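Local coordinates for SAHS4 (Ramazzottius varieornatus, PDB 5Z4G), which is probably a secreted, heat-soluble protein that shields other molecules when water is lost, and carries zinc ions on a fatty-acid-binding-protein-like barrel, at residues W24-W38 with Y55-K67. Residues are numbered along the deposited sequence; the frame is centred on the assembly and turned at random.
Sequences WLGKWESIDGTPENW and YNGKQKTLLKYWK
G26 and W28 pair with Y65 and L63 as strands 26-30 and 62-66 run antiparallel, their axes 4.5 Å apart at closest and 164° between their directions. Four backbone bonds join these two pairs, and S30 N to T61 O carries the pairing one step further. There the serine side chain takes over: its first torsion sets OG between its own N and carbonyl carbon, where T61 N donates to it almost straight (2.9 Å from T61 N to S30 OG, 176° at the hydrogen). K60, its chain bent at the second torsion (chi2 -71°), brings NZ back across the first segment. It donates to S30 O in the carbonyl plane and meets D32 OD1 on the anti side of the carboxylate, K60 NZ to D32 OD1 being 2.6 Å. In one of its two modelled conformers E29 OE1 adds a longer, less certain salt bridge to K60 NZ (3.3 Å). A methionine in its place would probably leave the D32 carboxylate without its positive mate and S30 O without this donor. On the same side of the sheet as E29, L62 CD2 packs against E29 CB and CG, and the aliphatic stems of K27 and K64 touch. On the opposite side, with W28, L63 and Y65, W24 from the preceding loop turns its edge to the face of Y65 at about a right angle, while its carbonyl O receives W28 NE1 from above the carbonyl plane. Y65 OH hydrogen-bonds a tetraethylene glycol probably carried in from the crystallisation liquor. Beyond the strands, W38 CZ2 packs on Y55 CB at 3.8 Å, and a water bridges G33 O and Y55 O. The two strands, joined through helices 38-44 and 49-52, are the first pair of the fatty-acid-binding-protein-like beta barrel, with the helices inserted between them as in that family.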
loop_
_atom_site.group_PDB
_atom_site.type_symbol
_atom_site.label_atom_id
_atom_site.label_comp_id
_atom_site.label_asym_id
_atom_site.label_seq_id
_atom_site.Cartn_x
_atom_site.Cartn_y
_atom_site.Cartn_z
ATOM N N TRP A 24 -8.886 7.647 2.848
ATOM C CA TRP A 24 -7.534 7.082 2.884
ATOM C C TRP A 24 -6.444 8.157 2.987
ATOM O O TRP A 24 -5.296 7.839 3.296
ATOM C CB TRP A 24 -7.286 6.170 1.667
ATOM C CG TRP A 24 -7.775 6.741 0.390
ATOM C CD1 TRP A 24 -9.021 6.568 -0.158
ATOM C CD2 TRP A 24 -7.047 7.587 -0.515
ATOM N NE1 TRP A 24 -9.118 7.254 -1.342
ATOM C CE2 TRP A 24 -7.918 7.875 -1.599
ATOM C CE3 TRP A 24 -5.737 8.103 -0.532
ATOM C CZ2 TRP A 24 -7.535 8.690 -2.673
ATOM C CZ3 TRP A 24 -5.344 8.903 -1.609
ATOM C CH2 TRP A 24 -6.245 9.192 -2.666
ATOM N N LEU A 25 -6.798 9.416 2.708
ATOM C CA LEU A 25 -5.867 10.522 2.948
ATOM C C LEU A 25 -5.583 10.668 4.434
ATOM O O LEU A 25 -6.500 10.646 5.264
ATOM C CB LEU A 25 -6.388 11.847 2.363
ATOM C CG LEU A 25 -6.505 11.967 0.840
ATOM C CD1 LEU A 25 -7.324 13.195 0.486
ATOM C CD2 LEU A 25 -5.146 12.009 0.140
ATOM N N GLY A 26 -4.307 10.807 4.762
ATOM C CA GLY A 26 -3.869 10.849 6.162
ATOM C C GLY A 26 -2.647 9.995 6.395
ATOM O O GLY A 26 -2.064 9.454 5.440
ATOM N N LYS A 27 -2.260 9.881 7.665
ATOM C CA LYS A 27 -1.127 9.045 8.055
ATOM C C LYS A 27 -1.626 7.874 8.890
ATOM O O LYS A 27 -2.542 8.023 9.687
ATOM C CB LYS A 27 -0.073 9.851 8.813
ATOM C CG LYS A 27 1.277 9.157 8.874
ATOM C CD LYS A 27 2.281 9.986 9.634
ATOM C CE LYS A 27 3.669 9.391 9.500
ATOM N NZ LYS A 27 4.706 10.257 10.125
ATOM N N TRP A 28 -1.015 6.709 8.685
ATOM C CA TRP A 28 -1.535 5.439 9.167
ATOM C C TRP A 28 -0.411 4.594 9.750
ATOM O O TRP A 28 0.684 4.548 9.193
ATOM C CB TRP A 28 -2.169 4.676 7.996
ATOM C CG TRP A 28 -3.269 5.454 7.319
ATOM C CD1 TRP A 28 -3.171 6.220 6.176
ATOM C CD2 TRP A 28 -4.623 5.559 7.758
ATOM N NE1 TRP A 28 -4.396 6.781 5.877
ATOM C CE2 TRP A 28 -5.308 6.381 6.825
ATOM C CE3 TRP A 28 -5.345 4.991 8.831
ATOM C CZ2 TRP A 28 -6.688 6.670 6.948
ATOM C CZ3 TRP A 28 -6.715 5.286 8.964
ATOM C CH2 TRP A 28 -7.370 6.118 8.023
ATOM N N GLU A 29 -0.691 3.930 10.870
ATOM C CA GLU A 29 0.262 3.018 11.501
ATOM C C GLU A 29 -0.311 1.611 11.515
ATOM O O GLU A 29 -1.443 1.407 11.958
ATOM C CB GLU A 29 0.583 3.474 12.929
ATOM C CG GLU A 29 1.492 2.522 13.694
ATOM C CD GLU A 29 1.553 2.844 15.176
ATOM O OE1 GLU A 29 1.655 1.902 15.987
ATOM O OE2 GLU A 29 1.490 4.034 15.535
ATOM N N SER A 30 0.466 0.643 11.033
ATOM C CA SER A 30 0.022 -0.752 11.024
ATOM C C SER A 30 -0.265 -1.222 12.452
ATOM O O SER A 30 0.480 -0.893 13.395
ATOM C CB SER A 30 1.051 -1.650 10.344
ATOM O OG SER A 30 2.296 -1.620 11.010
ATOM N N ILE A 31 -1.368 -1.943 12.617
ATOM C CA ILE A 31 -1.693 -2.501 13.935
ATOM C C ILE A 31 -0.723 -3.631 14.281
ATOM O O ILE A 31 -0.085 -4.188 13.391
ATOM C CB ILE A 31 -3.166 -2.951 14.038
ATOM C CG1 ILE A 31 -3.432 -4.205 13.194
ATOM C CG2 ILE A 31 -4.087 -1.796 13.662
ATOM C CD1 ILE A 31 -4.663 -4.987 13.623
ATOM N N ASP A 32 -0.618 -3.961 15.565
ATOM C CA ASP A 32 0.249 -5.064 16.002
ATOM C C ASP A 32 -0.118 -6.376 15.313
ATOM O O ASP A 32 -1.292 -6.669 15.120
ATOM C CB ASP A 32 0.184 -5.228 17.521
ATOM C CG ASP A 32 1.051 -4.212 18.273
ATOM O OD1 ASP A 32 1.669 -3.322 17.651
ATOM O OD2 ASP A 32 1.117 -4.308 19.513
ATOM N N GLY A 33 0.899 -7.141 14.929
ATOM C CA GLY A 33 0.688 -8.454 14.341
ATOM C C GLY A 33 0.838 -8.479 12.837
ATOM O O GLY A 33 1.186 -7.469 12.214
ATOM N N THR A 34 0.580 -9.650 12.271
ATOM C CA THR A 34 0.723 -9.906 10.843
ATOM C C THR A 34 -0.627 -9.781 10.137
ATOM O O THR A 34 -1.664 -9.931 10.778
ATOM C CB THR A 34 1.308 -11.311 10.581
ATOM O OG1 THR A 34 0.570 -12.287 11.328
ATOM C CG2 THR A 34 2.774 -11.357 10.985
ATOM N N PRO A 35 -0.622 -9.496 8.816
ATOM C CA PRO A 35 -1.886 -9.411 8.080
ATOM C C PRO A 35 -2.713 -10.691 8.189
ATOM O O PRO A 35 -2.149 -11.779 8.363
ATOM C CB PRO A 35 -1.423 -9.216 6.637
ATOM C CG PRO A 35 -0.141 -8.474 6.785
ATOM C CD PRO A 35 0.521 -9.146 7.951
ATOM N N GLU A 36 -4.036 -10.549 8.135
ATOM C CA GLU A 36 -4.938 -11.692 8.004
ATOM C C GLU A 36 -4.551 -12.501 6.770
ATOM O O GLU A 36 -4.296 -11.928 5.702
ATOM C CB GLU A 36 -6.389 -11.230 7.896
ATOM C CG GLU A 36 -7.253 -11.564 9.105
ATOM C CD GLU A 36 -8.745 -11.526 8.797
ATOM O OE1 GLU A 36 -9.508 -11.005 9.637
ATOM O OE2 GLU A 36 -9.162 -12.010 7.721
ATOM N N ASN A 37 -4.473 -13.824 6.943
ATOM C CA ASN A 37 -4.094 -14.766 5.882
ATOM C C ASN A 37 -2.639 -14.605 5.372
ATOM O O ASN A 37 -2.305 -15.046 4.268
ATOM C CB ASN A 37 -5.114 -14.707 4.726
ATOM C CG ASN A 37 -5.240 -16.021 3.983
ATOM O OD1 ASN A 37 -5.125 -17.097 4.569
ATOM N ND2 ASN A 37 -5.500 -15.937 2.683
ATOM N N TRP A 38 -1.782 -13.992 6.190
ATOM C CA TRP A 38 -0.382 -13.740 5.829
ATOM C C TRP A 38 0.402 -14.978 5.408
ATOM O O TRP A 38 1.119 -14.927 4.404
ATOM C CB TRP A 38 0.352 -13.016 6.962
ATOM C CG TRP A 38 1.754 -12.562 6.631
ATOM C CD1 TRP A 38 2.901 -12.938 7.267
ATOM C CD2 TRP A 38 2.150 -11.641 5.599
ATOM N NE1 TRP A 38 3.987 -12.306 6.706
ATOM C CE2 TRP A 38 3.557 -11.501 5.683
ATOM C CE3 TRP A 38 1.453 -10.915 4.613
ATOM C CZ2 TRP A 38 4.288 -10.674 4.812
ATOM C CZ3 TRP A 38 2.181 -10.088 3.743
ATOM C CH2 TRP A 38 3.585 -9.973 3.856
ATOM N N TYR A 55 7.367 -7.301 7.767
ATOM C CA TYR A 55 5.989 -7.432 8.243
ATOM C C TYR A 55 5.854 -8.423 9.403
ATOM O O TYR A 55 4.783 -8.551 9.997
ATOM C CB TYR A 55 5.052 -7.775 7.073
ATOM C CG TYR A 55 5.183 -6.802 5.917
ATOM C CD1 TYR A 55 4.557 -5.550 5.955
ATOM C CD2 TYR A 55 5.960 -7.120 4.796
ATOM C CE1 TYR A 55 4.688 -4.648 4.906
ATOM C CE2 TYR A 55 6.097 -6.226 3.739
ATOM C CZ TYR A 55 5.459 -4.994 3.798
ATOM O OH TYR A 55 5.592 -4.106 2.754
ATOM N N ASN A 56 6.953 -9.108 9.722
ATOM C CA ASN A 56 7.022 -10.002 10.877
ATOM C C ASN A 56 7.695 -9.312 12.066
ATOM O O ASN A 56 8.629 -8.520 11.893
ATOM C CB ASN A 56 7.759 -11.301 10.515
ATOM C CG ASN A 56 6.930 -12.223 9.628
ATOM O OD1 ASN A 56 7.310 -12.518 8.494
ATOM N ND2 ASN A 56 5.797 -12.686 10.144
ATOM N N GLY A 57 7.206 -9.612 13.267
ATOM C CA GLY A 57 7.772 -9.073 14.504
ATOM C C GLY A 57 7.178 -7.748 14.944
ATOM O O GLY A 57 6.035 -7.426 14.611
ATOM N N LYS A 58 7.969 -6.979 15.691
ATOM C CA LYS A 58 7.539 -5.681 16.222
ATOM C C LYS A 58 7.588 -4.539 15.199
ATOM O O LYS A 58 7.157 -3.428 15.507
ATOM C CB LYS A 58 8.351 -5.311 17.472
ATOM C CG LYS A 58 7.871 -5.993 18.749
ATOM C CD LYS A 58 8.529 -5.415 19.996
ATOM C CE LYS A 58 9.792 -6.172 20.382
ATOM N NZ LYS A 58 10.331 -5.711 21.692
ATOM N N GLN A 59 8.087 -4.822 13.993
ATOM C CA GLN A 59 8.289 -3.804 12.956
ATOM C C GLN A 59 6.988 -3.143 12.482
ATOM O O GLN A 59 6.102 -3.805 11.952
ATOM C CB GLN A 59 9.061 -4.389 11.761
ATOM C CG GLN A 59 9.406 -3.375 10.672
ATOM C CD GLN A 59 10.313 -2.266 11.175
ATOM O OE1 GLN A 59 11.451 -2.513 11.583
ATOM N NE2 GLN A 59 9.809 -1.043 11.159
ATOM N N LYS A 60 6.891 -1.833 12.687
ATOM C CA LYS A 60 5.743 -1.053 12.213
ATOM C C LYS A 60 5.925 -0.552 10.787
ATOM O O LYS A 60 7.043 -0.306 10.337
ATOM C CB LYS A 60 5.477 0.131 13.150
ATOM C CG LYS A 60 5.039 -0.266 14.552
ATOM C CD LYS A 60 3.626 -0.825 14.543
ATOM C CE LYS A 60 3.066 -0.923 15.941
ATOM N NZ LYS A 60 1.674 -1.441 15.902
ATOM N N THR A 61 4.804 -0.405 10.090
ATOM C CA THR A 61 4.744 0.310 8.831
ATOM C C THR A 61 3.969 1.594 9.067
ATOM O O THR A 61 2.878 1.571 9.654
ATOM C CB THR A 61 3.994 -0.514 7.752
ATOM O OG1 THR A 61 4.643 -1.775 7.557
ATOM C CG2 THR A 61 3.912 0.220 6.410
ATOM N N LEU A 62 4.534 2.701 8.600
ATOM C CA LEU A 62 3.825 3.967 8.532
ATOM C C LEU A 62 3.499 4.271 7.079
ATOM O O LEU A 62 4.355 4.169 6.204
ATOM C CB LEU A 62 4.645 5.099 9.160
ATOM C CG LEU A 62 5.105 4.896 10.604
ATOM C CD1 LEU A 62 5.853 6.126 11.094
ATOM C CD2 LEU A 62 3.948 4.552 11.537
ATOM N N LEU A 63 2.255 4.645 6.828
ATOM C CA LEU A 63 1.813 4.963 5.491
ATOM C C LEU A 63 1.190 6.352 5.500
ATOM O O LEU A 63 0.370 6.659 6.359
ATOM C CB LEU A 63 0.802 3.900 5.080
ATOM C CG LEU A 63 0.000 3.998 3.810
ATOM C CD1 LEU A 63 0.923 4.050 2.611
ATOM C CD2 LEU A 63 -0.872 2.751 3.776
ATOM N N LYS A 64 1.580 7.201 4.552
ATOM C CA LYS A 64 1.003 8.543 4.474
ATOM C C LYS A 64 0.584 8.857 3.048
ATOM O O LYS A 64 1.380 8.703 2.129
ATOM C CB LYS A 64 1.989 9.602 5.004
ATOM C CG LYS A 64 1.375 10.997 5.145
ATOM C CD LYS A 64 2.203 11.902 6.033
ATOM C CE LYS A 64 3.210 12.715 5.247
ATOM N NZ LYS A 64 3.484 14.012 5.928
ATOM N N TYR A 65 -0.663 9.298 2.884
ATOM C CA TYR A 65 -1.186 9.785 1.598
ATOM C C TYR A 65 -1.628 11.217 1.791
ATOM O O TYR A 65 -2.312 11.519 2.773
ATOM C CB TYR A 65 -2.406 8.955 1.155
ATOM C CG TYR A 65 -2.080 7.581 0.638
ATOM C CD1 TYR A 65 -1.628 7.405 -0.671
ATOM C CD2 TYR A 65 -2.271 6.449 1.435
ATOM C CE1 TYR A 65 -1.345 6.140 -1.172
ATOM C CE2 TYR A 65 -1.988 5.177 0.943
ATOM C CZ TYR A 65 -1.518 5.033 -0.353
ATOM O OH TYR A 65 -1.216 3.785 -0.826
ATOM N N TRP A 66 -1.255 12.105 0.868
ATOM C CA TRP A 66 -1.691 13.500 0.950
ATOM C C TRP A 66 -1.811 14.149 -0.417
ATOM O O TRP A 66 -1.259 13.651 -1.411
ATOM C CB TRP A 66 -0.813 14.320 1.915
ATOM C CG TRP A 66 0.565 14.710 1.444
ATOM C CD1 TRP A 66 0.955 15.942 0.973
ATOM C CD2 TRP A 66 1.754 13.910 1.495
ATOM N NE1 TRP A 66 2.301 15.938 0.686
ATOM C CE2 TRP A 66 2.822 14.713 1.006
ATOM C CE3 TRP A 66 2.021 12.584 1.871
ATOM C CZ2 TRP A 66 4.137 14.232 0.892
ATOM C CZ3 TRP A 66 3.336 12.103 1.759
ATOM C CH2 TRP A 66 4.373 12.931 1.278
ATOM N N LYS A 67 -2.566 15.241 -0.455
ATOM C CA LYS A 67 -2.775 16.021 -1.659
ATOM C C LYS A 67 -2.655 17.482 -1.268
ATOM O O LYS A 67 -3.352 17.943 -0.363
ATOM C CB LYS A 67 -4.170 15.726 -2.225
ATOM C CG LYS A 67 -4.575 16.563 -3.433
ATOM C CD LYS A 67 -4.354 15.831 -4.737
ATOM C CE LYS A 67 -4.902 16.629 -5.905
ATOM N NZ LYS A 67 -5.355 15.756 -7.024
HETATM O O HOH W 1 2.515 -7.030 9.856
#